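Local coordinates for microcompartments protein (PDB 3NWG) that probably builds the shell of a bacterial microcompartment, as a tandem-BMC-domain protein related to PduT, at residues 94-108 and 134-147. Residues are numbered along the deposited sequence; the frame is centred on the assembly and turned at random.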
loop_
_atom_site.group_PDB
_atom_site.type_symbol
_atom_site.label_atom_id
_atom_site.label_comp_id
_atom_site.label_asym_id
_atom_site.label_seq_id
_atom_site.Cartn_x
_atom_site.Cartn_y
_atom_site.Cartn_z
ATOM N N ILE A 94 -14.679 -19.027 8.458
ATOM C CA ILE A 94 -14.491 -20.081 7.478
ATOM C C ILE A 94 -14.472 -21.462 8.143
ATOM O O ILE A 94 -13.743 -21.697 9.101
ATOM C CB ILE A 94 -13.284 -19.809 6.501
ATOM C CG1 ILE A 94 -12.072 -20.667 6.810
ATOM C CG2 ILE A 94 -12.975 -18.322 6.355
ATOM C CD1 ILE A 94 -11.982 -21.834 5.873
ATOM N N LYS A 95 -15.321 -22.355 7.659
ATOM C CA LYS A 95 -15.431 -23.684 8.234
ATOM C C LYS A 95 -14.712 -24.601 7.280
ATOM O O LYS A 95 -13.499 -24.577 7.242
ATOM C CB LYS A 95 -16.892 -24.083 8.417
ATOM C CG LYS A 95 -17.710 -23.029 9.106
ATOM C CD LYS A 95 -19.023 -23.592 9.592
ATOM C CE LYS A 95 -19.901 -22.479 10.146
ATOM N NZ LYS A 95 -21.031 -23.023 10.953
ATOM N N ALA A 96 -15.442 -25.387 6.496
ATOM C CA ALA A 96 -14.841 -26.117 5.393
ATOM C C ALA A 96 -14.582 -25.141 4.233
ATOM O O ALA A 96 -15.361 -24.222 4.019
ATOM C CB ALA A 96 -15.739 -27.252 4.959
ATOM N N LEU A 97 -13.495 -25.346 3.494
ATOM C CA LEU A 97 -13.080 -24.405 2.466
ATOM C C LEU A 97 -13.053 -25.020 1.070
ATOM O O LEU A 97 -12.302 -25.954 0.799
ATOM C CB LEU A 97 -11.711 -23.823 2.812
ATOM C CG LEU A 97 -11.113 -22.770 1.876
ATOM C CD1 LEU A 97 -11.786 -21.409 2.048
ATOM C CD2 LEU A 97 -9.632 -22.641 2.132
ATOM N N GLY A 98 -13.884 -24.473 0.191
ATOM C CA GLY A 98 -13.928 -24.884 -1.198
ATOM C C GLY A 98 -13.319 -23.836 -2.112
ATOM O O GLY A 98 -13.443 -22.640 -1.869
ATOM N N ILE A 99 -12.635 -24.296 -3.154
ATOM C CA ILE A 99 -12.018 -23.413 -4.137
ATOM C C ILE A 99 -12.261 -23.977 -5.529
ATOM O O ILE A 99 -11.983 -25.161 -5.774
ATOM C CB ILE A 99 -10.485 -23.276 -3.935
ATOM C CG1 ILE A 99 -10.135 -22.966 -2.469
ATOM C CG2 ILE A 99 -9.927 -22.218 -4.878
ATOM C CD1 ILE A 99 -8.617 -23.121 -2.109
ATOM N N ILE A 100 -12.785 -23.144 -6.429
ATOM C CA ILE A 100 -12.899 -23.506 -7.843
ATOM C C ILE A 100 -12.047 -22.569 -8.681
ATOM O O ILE A 100 -12.075 -21.355 -8.481
ATOM C CB ILE A 100 -14.355 -23.466 -8.349
ATOM C CG1 ILE A 100 -15.244 -24.344 -7.469
ATOM C CG2 ILE A 100 -14.425 -23.907 -9.821
ATOM C CD1 ILE A 100 -16.721 -24.150 -7.688
ATOM N N GLU A 101 -11.313 -23.135 -9.632
ATOM C CA GLU A 101 -10.369 -22.370 -10.422
ATOM C C GLU A 101 -10.557 -22.732 -11.894
ATOM O O GLU A 101 -10.482 -23.905 -12.258
ATOM C CB GLU A 101 -8.953 -22.658 -9.927
ATOM C CG GLU A 101 -7.797 -21.956 -10.631
ATOM C CD GLU A 101 -6.445 -22.638 -10.315
ATOM O OE1 GLU A 101 -6.448 -23.711 -9.670
ATOM O OE2 GLU A 101 -5.375 -22.127 -10.702
ATOM N N THR A 102 -10.833 -21.717 -12.722
ATOM C CA THR A 102 -11.147 -21.893 -14.147
ATOM C C THR A 102 -10.242 -21.022 -15.023
ATOM O O THR A 102 -9.656 -20.030 -14.548
ATOM C CB THR A 102 -12.643 -21.551 -14.511
ATOM O OG1 THR A 102 -12.870 -20.150 -14.346
ATOM C CG2 THR A 102 -13.636 -22.313 -13.669
ATOM N N PHE A 103 -10.173 -21.400 -16.304
ATOM C CA PHE A 103 -9.345 -20.748 -17.313
ATOM C C PHE A 103 -9.924 -19.433 -17.870
ATOM O O PHE A 103 -9.208 -18.660 -18.513
ATOM C CB PHE A 103 -9.072 -21.730 -18.471
ATOM C CG PHE A 103 -8.014 -22.770 -18.166
ATOM C CD1 PHE A 103 -6.680 -22.396 -17.966
ATOM C CD2 PHE A 103 -8.348 -24.122 -18.105
ATOM C CE1 PHE A 103 -5.697 -23.345 -17.691
ATOM C CE2 PHE A 103 -7.361 -25.105 -17.824
ATOM C CZ PHE A 103 -6.033 -24.706 -17.618
ATOM N N SER A 104 -11.214 -19.184 -17.630
ATOM C CA SER A 104 -11.885 -17.987 -18.150
ATOM C C SER A 104 -12.765 -17.337 -17.086
ATOM O O SER A 104 -13.307 -18.023 -16.211
ATOM C CB SER A 104 -12.737 -18.343 -19.366
ATOM O OG SER A 104 -14.076 -18.645 -18.991
ATOM N N ILE A 105 -12.927 -16.019 -17.188
ATOM C CA ILE A 105 -13.740 -15.268 -16.240
ATOM C C ILE A 105 -15.218 -15.645 -16.359
ATOM O O ILE A 105 -15.942 -15.693 -15.349
ATOM C CB ILE A 105 -13.547 -13.749 -16.425
ATOM C CG1 ILE A 105 -12.119 -13.344 -16.034
ATOM C CG2 ILE A 105 -14.589 -12.958 -15.623
ATOM C CD1 ILE A 105 -11.696 -11.945 -16.465
ATOM N N ALA A 106 -15.669 -15.922 -17.581
ATOM C CA ALA A 106 -17.054 -16.326 -17.792
ATOM C C ALA A 106 -17.357 -17.634 -17.051
ATOM O O ALA A 106 -18.294 -17.707 -16.251
ATOM C CB ALA A 106 -17.361 -16.459 -19.276
ATOM N N SER A 107 -16.556 -18.664 -17.309
ATOM C CA SER A 107 -16.738 -19.930 -16.620
ATOM C C SER A 107 -16.638 -19.744 -15.113
ATOM O O SER A 107 -17.395 -20.358 -14.367
ATOM C CB SER A 107 -15.752 -20.974 -17.107
ATOM O OG SER A 107 -14.454 -20.430 -17.104
ATOM N N LEU A 108 -15.750 -18.877 -14.646
ATOM C CA LEU A 108 -15.745 -18.629 -13.210
ATOM C C LEU A 108 -17.076 -18.049 -12.708
ATOM O O LEU A 108 -17.613 -18.524 -11.708
ATOM C CB LEU A 108 -14.582 -17.754 -12.746
ATOM C CG LEU A 108 -14.593 -17.878 -11.217
ATOM C CD1 LEU A 108 -13.834 -19.127 -10.757
ATOM C CD2 LEU A 108 -14.142 -16.629 -10.513
ATOM N N GLY A 134 -4.584 -15.878 -16.694
ATOM C CA GLY A 134 -5.984 -15.649 -17.082
ATOM C C GLY A 134 -6.917 -16.420 -16.153
ATOM O O GLY A 134 -8.157 -16.317 -16.253
ATOM N N LYS A 135 -6.295 -17.189 -15.252
ATOM C CA LYS A 135 -6.978 -18.052 -14.283
ATOM C C LYS A 135 -7.722 -17.228 -13.245
ATOM O O LYS A 135 -7.186 -16.273 -12.684
ATOM C CB LYS A 135 -5.978 -18.978 -13.562
ATOM C CG LYS A 135 -5.411 -20.132 -14.397
ATOM C CD LYS A 135 -4.418 -20.944 -13.577
ATOM C CE LYS A 135 -3.812 -22.078 -14.392
ATOM N NZ LYS A 135 -2.598 -22.679 -13.749
ATOM N N SER A 136 -8.962 -17.610 -12.994
ATOM C CA SER A 136 -9.755 -16.957 -11.992
ATOM C C SER A 136 -10.141 -18.021 -10.973
ATOM O O SER A 136 -10.082 -19.216 -11.276
ATOM C CB SER A 136 -10.996 -16.327 -12.639
ATOM O OG SER A 136 -10.642 -15.440 -13.686
ATOM N N PHE A 137 -10.513 -17.595 -9.767
ATOM C CA PHE A 137 -10.988 -18.534 -8.770
ATOM C C PHE A 137 -11.989 -17.988 -7.760
ATOM O O PHE A 137 -12.036 -16.786 -7.500
ATOM C CB PHE A 137 -9.825 -19.256 -8.082
ATOM C CG PHE A 137 -9.020 -18.397 -7.167
ATOM C CD1 PHE A 137 -7.828 -17.819 -7.610
ATOM C CD2 PHE A 137 -9.429 -18.191 -5.839
ATOM C CE1 PHE A 137 -7.059 -17.029 -6.749
ATOM C CE2 PHE A 137 -8.674 -17.402 -4.969
ATOM C CZ PHE A 137 -7.481 -16.822 -5.419
ATOM N N VAL A 138 -12.802 -18.899 -7.222
ATOM C CA VAL A 138 -13.753 -18.600 -6.161
ATOM C C VAL A 138 -13.479 -19.493 -4.951
ATOM O O VAL A 138 -13.163 -20.674 -5.102
ATOM C CB VAL A 138 -15.237 -18.703 -6.646
ATOM C CG1 VAL A 138 -15.574 -20.093 -7.135
ATOM C CG2 VAL A 138 -16.215 -18.268 -5.555
ATOM N N THR A 139 -13.553 -18.901 -3.758
ATOM C CA THR A 139 -13.507 -19.659 -2.510
ATOM C C THR A 139 -14.836 -19.492 -1.780
ATOM O O THR A 139 -15.480 -18.436 -1.874
ATOM C CB THR A 139 -12.373 -19.209 -1.568
ATOM O OG1 THR A 139 -12.568 -17.833 -1.215
ATOM C CG2 THR A 139 -10.994 -19.395 -2.207
ATOM N N LEU A 140 -15.243 -20.541 -1.069
ATOM C CA LEU A 140 -16.462 -20.530 -0.281
ATOM C C LEU A 140 -16.341 -21.398 0.978
ATOM O O LEU A 140 -15.476 -22.260 1.054
ATOM C CB LEU A 140 -17.675 -20.921 -1.138
ATOM C CG LEU A 140 -17.820 -22.106 -2.121
ATOM C CD1 LEU A 140 -16.627 -22.363 -3.024
ATOM C CD2 LEU A 140 -18.223 -23.372 -1.414
ATOM N N THR A 141 -17.185 -21.138 1.975
ATOM C CA THR A 141 -17.256 -21.985 3.158
ATOM C C THR A 141 -18.668 -22.384 3.512
ATOM O O THR A 141 -19.632 -21.848 2.981
ATOM C CB THR A 141 -16.661 -21.326 4.412
ATOM O OG1 THR A 141 -17.136 -19.978 4.512
ATOM C CG2 THR A 141 -15.188 -21.320 4.326
ATOM N N GLY A 142 -18.743 -23.329 4.444
ATOM C CA GLY A 142 -19.974 -23.898 4.988
ATOM C C GLY A 142 -19.555 -25.162 5.727
ATOM O O GLY A 142 -18.358 -25.408 5.918
ATOM N N ASP A 143 -20.518 -25.971 6.154
ATOM C CA ASP A 143 -20.175 -27.282 6.694
ATOM C C ASP A 143 -19.643 -28.139 5.535
ATOM O O ASP A 143 -19.776 -27.769 4.370
ATOM C CB ASP A 143 -21.383 -27.917 7.386
ATOM C CG ASP A 143 -22.458 -28.347 6.404
ATOM O OD1 ASP A 143 -23.536 -27.707 6.407
ATOM O OD2 ASP A 143 -22.218 -29.309 5.621
ATOM N N VAL A 144 -19.042 -29.275 5.838
ATOM C CA VAL A 144 -18.354 -30.030 4.793
ATOM C C VAL A 144 -19.271 -30.572 3.696
ATOM O O VAL A 144 -18.924 -30.488 2.515
ATOM C CB VAL A 144 -17.493 -31.155 5.366
ATOM C CG1 VAL A 144 -16.535 -31.686 4.301
ATOM C CG2 VAL A 144 -16.717 -30.640 6.563
ATOM N N ALA A 145 -20.433 -31.116 4.070
ATOM C CA ALA A 145 -21.347 -31.677 3.067
ATOM C C ALA A 145 -21.880 -30.596 2.105
ATOM O O ALA A 145 -21.920 -30.811 0.879
ATOM C CB ALA A 145 -22.487 -32.440 3.725
ATOM N N SER A 146 -22.266 -29.443 2.662
ATOM C CA SER A 146 -22.759 -28.316 1.868
ATOM C C SER A 146 -21.723 -27.847 0.841
ATOM O O SER A 146 -22.051 -27.656 -0.334
ATOM C CB SER A 146 -23.161 -27.149 2.774
ATOM O OG SER A 146 -24.225 -27.498 3.644
ATOM N N VAL A 147 -20.477 -27.680 1.296
ATOM C CA VAL A 147 -19.381 -27.226 0.447
ATOM C C VAL A 147 -19.076 -28.250 -0.627
ATOM O O VAL A 147 -18.881 -27.888 -1.783
ATOM C CB VAL A 147 -18.110 -26.944 1.257
ATOM C CG1 VAL A 147 -16.916 -26.790 0.342
ATOM C CG2 VAL A 147 -18.294 -25.696 2.122
#
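Ile-100 and Val-138 face each other as a hydrogen-bonded antiparallel pair, Ile-100 N lying 2.8 Å from Val-138 O, with Val-138 N returning a bond to Ile-100 O. Strands 96-102 and 136-142 run at 159° to one another, and the pairs Gly-98 with Leu-140 and Thr-102 with Ser-136 continue the ladder. Ile-100, Val-138 and Ser-136 point to the face carrying the helices. There Leu-108, its CG anti to the backbone N (chi1 -168°), lays CD1 3.5 Å from Phe-137 CA, while CD2 meets Ser-136 CB; Val-147 CG1 comes down on Gly-98, 3.8 Å from its N.

On the other face Ile-99 and Thr-139 lie side by side, Ile-99 CG1 3.7 Å from Thr-139 CG2. With chi1 at 71°, Phe-137 tucks its CG over its own backbone, which brings ring atom CD2 near Ile-99 CG2. Beyond it the extended Lys-135 crosses the carboxylate of Glu-101, Lys-135 CD 3.3 Å from Glu-101 OE2 and Lys-135 NZ 4.2 Å from that same oxygen, beyond a salt bridge, while CE passes Phe-103 CE1. Replacing Lys-135 by alanine would probably deprive Glu-101 of a nearby positive charge and remove the methylene that lies against Phe-103 CE1.

Glu-101 OE2 accepts a hydrogen bond from Ile-13 N of a second subunit, on which Ile-99 and Phe-137 pack too, so this face contributes to the subunit interface. Within the second BMC domain the two strands form the centre of a four-stranded antiparallel sheet, flanked by 122-127 beside 136-142 and by 164-170 beside 96-102, with helices 105-117 and 144-160 starting shortly after them.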